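PDB 1NFG: D-hydantoinase from Ralstonia pickettii, which probably hydrolyses the cyclic amide bond of D-hydantoin derivatives stereospecifically, using two zinc ions bound in each subunit. Local coordinates for residues A103-D108 / G120-I124. Numbering follows the deposited sequence.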
loop_
_atom_site.group_PDB
_atom_site.type_symbol
_atom_site.label_atom_id
_atom_site.label_comp_id
_atom_site.label_asym_id
_atom_site.label_seq_id
_atom_site.Cartn_x
_atom_site.Cartn_y
_atom_site.Cartn_z
ATOM N N ALA A 103 5.398 20.674 -38.089
ATOM C CA ALA A 103 4.597 21.114 -36.940
ATOM C C ALA A 103 5.206 22.319 -36.228
ATOM O O ALA A 103 4.507 23.283 -35.902
ATOM C CB ALA A 103 4.418 19.959 -35.954
ATOM N N VAL A 104 6.507 22.262 -35.977
ATOM C CA VAL A 104 7.180 23.363 -35.318
ATOM C C VAL A 104 7.035 24.620 -36.167
ATOM O O VAL A 104 6.697 25.698 -35.661
ATOM C CB VAL A 104 8.664 23.071 -35.137
ATOM C CG1 VAL A 104 9.352 24.283 -34.533
ATOM C CG2 VAL A 104 8.842 21.838 -34.265
ATOM N N ALA A 105 7.301 24.473 -37.462
ATOM C CA ALA A 105 7.192 25.589 -38.397
ATOM C C ALA A 105 5.792 26.187 -38.313
ATOM O O ALA A 105 5.626 27.407 -38.297
ATOM C CB ALA A 105 7.473 25.106 -39.818
ATOM N N LYS A 106 4.785 25.319 -38.263
ATOM C CA LYS A 106 3.404 25.774 -38.175
ATOM C C LYS A 106 3.186 26.568 -36.892
ATOM O O LYS A 106 2.483 27.589 -36.885
ATOM C CB LYS A 106 2.453 24.581 -38.206
ATOM C CG LYS A 106 0.991 24.964 -38.115
ATOM C CD LYS A 106 0.110 23.740 -38.271
ATOM C CE LYS A 106 -1.367 24.109 -38.291
ATOM N NZ LYS A 106 -2.216 22.934 -38.671
ATOM N N TRP A 107 3.794 26.095 -35.805
ATOM C CA TRP A 107 3.662 26.770 -34.524
ATOM C C TRP A 107 4.334 28.133 -34.586
ATOM O O TRP A 107 3.741 29.138 -34.179
ATOM C CB TRP A 107 4.229 25.898 -33.386
ATOM C CG TRP A 107 3.150 25.502 -32.416
ATOM C CD1 TRP A 107 2.969 25.982 -31.152
ATOM C CD2 TRP A 107 2.000 24.694 -32.703
ATOM N NE1 TRP A 107 1.772 25.541 -30.639
ATOM C CE2 TRP A 107 1.155 24.751 -31.571
ATOM C CE3 TRP A 107 1.595 23.937 -33.812
ATOM C CZ2 TRP A 107 -0.073 24.081 -31.516
ATOM C CZ3 TRP A 107 0.371 23.273 -33.757
ATOM C CH2 TRP A 107 -0.446 23.352 -32.615
ATOM N N ASP A 108 5.558 28.177 -35.108
ATOM C CA ASP A 108 6.254 29.450 -35.242
ATOM C C ASP A 108 5.349 30.437 -35.986
ATOM O O ASP A 108 5.285 31.621 -35.645
ATOM C CB ASP A 108 7.560 29.281 -36.010
ATOM C CG ASP A 108 8.615 28.547 -35.209
ATOM O OD1 ASP A 108 8.690 28.771 -33.975
ATOM O OD2 ASP A 108 9.383 27.759 -35.813
ATOM N N GLY A 120 7.770 28.522 -25.050
ATOM C CA GLY A 120 8.599 27.402 -25.465
ATOM C C GLY A 120 7.634 26.377 -26.036
ATOM O O GLY A 120 6.423 26.618 -26.016
ATOM N N TYR A 121 8.130 25.252 -26.549
ATOM C CA TYR A 121 7.225 24.241 -27.107
ATOM C C TYR A 121 7.449 22.843 -26.568
ATOM O O TYR A 121 8.574 22.453 -26.263
ATOM C CB TYR A 121 7.367 24.092 -28.633
ATOM C CG TYR A 121 7.168 25.310 -29.511
ATOM C CD1 TYR A 121 6.214 26.284 -29.210
ATOM C CD2 TYR A 121 7.909 25.450 -30.689
ATOM C CE1 TYR A 121 6.008 27.371 -30.067
ATOM C CE2 TYR A 121 7.710 26.526 -31.550
ATOM C CZ TYR A 121 6.765 27.483 -31.235
ATOM O OH TYR A 121 6.596 28.559 -32.079
ATOM N N HIS A 122 6.359 22.091 -26.466
ATOM C CA HIS A 122 6.426 20.680 -26.096
ATOM C C HIS A 122 6.035 20.098 -27.445
ATOM O O HIS A 122 5.241 20.707 -28.172
ATOM C CB HIS A 122 5.337 20.264 -25.108
ATOM C CG HIS A 122 5.446 20.901 -23.764
ATOM N ND1 HIS A 122 6.547 20.740 -22.953
ATOM C CD2 HIS A 122 4.563 21.652 -23.066
ATOM C CE1 HIS A 122 6.336 21.363 -21.808
ATOM N NE2 HIS A 122 5.139 21.923 -21.851
ATOM N N ILE A 123 6.565 18.939 -27.804
ATOM C CA ILE A 123 6.174 18.374 -29.081
ATOM C C ILE A 123 5.273 17.151 -28.898
ATOM O O ILE A 123 5.653 16.182 -28.234
ATOM C CB ILE A 123 7.412 17.997 -29.933
ATOM C CG1 ILE A 123 6.955 17.513 -31.314
ATOM C CG2 ILE A 123 8.246 16.945 -29.211
ATOM C CD1 ILE A 123 6.008 18.484 -32.026
ATOM N N ILE A 124 4.068 17.213 -29.466
ATOM C CA ILE A 124 3.135 16.096 -29.385
ATOM C C ILE A 124 3.368 15.158 -30.559
ATOM O O ILE A 124 3.347 15.582 -31.712
ATOM C CB ILE A 124 1.670 16.539 -29.471
ATOM C CG1 ILE A 124 1.274 17.326 -28.228
ATOM C CG2 ILE A 124 0.783 15.319 -29.618
ATOM C CD1 ILE A 124 -0.194 17.667 -28.173
#
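In a TIM barrel, helices pack over the strands of the barrel, and the beta-alpha-beta unit of strand 85-93, helix 100-111 and strand 118-124 illustrates how a single large side chain can join helix to strand. The axes of the two short segments approach to 10.4 Å, with 141° between their N-to-C directions, a gap that Y121 bridges from the strand. At the start, A103 points toward the strand, and its CB meets the end of I123, 4.5 Å from I123 CD1. One residue on, V104 lies against the tyrosine ring, its CG1 4.1 Å from Y121 CE2. W107 then sets the edge of its indole on the face of Y121, with planes at 85°, and adds a CH-pi contact through CB; its NE1 is hydrogen-bonded to D90 of the preceding strand, so this tryptophan ties the helix to both strands. Its side chain lies about 7 Å from that of the zinc ligand H59. Finally, D108 receives the phenol's hydrogen bond, Y121 OH to D108 OD1, at 2.8 Å.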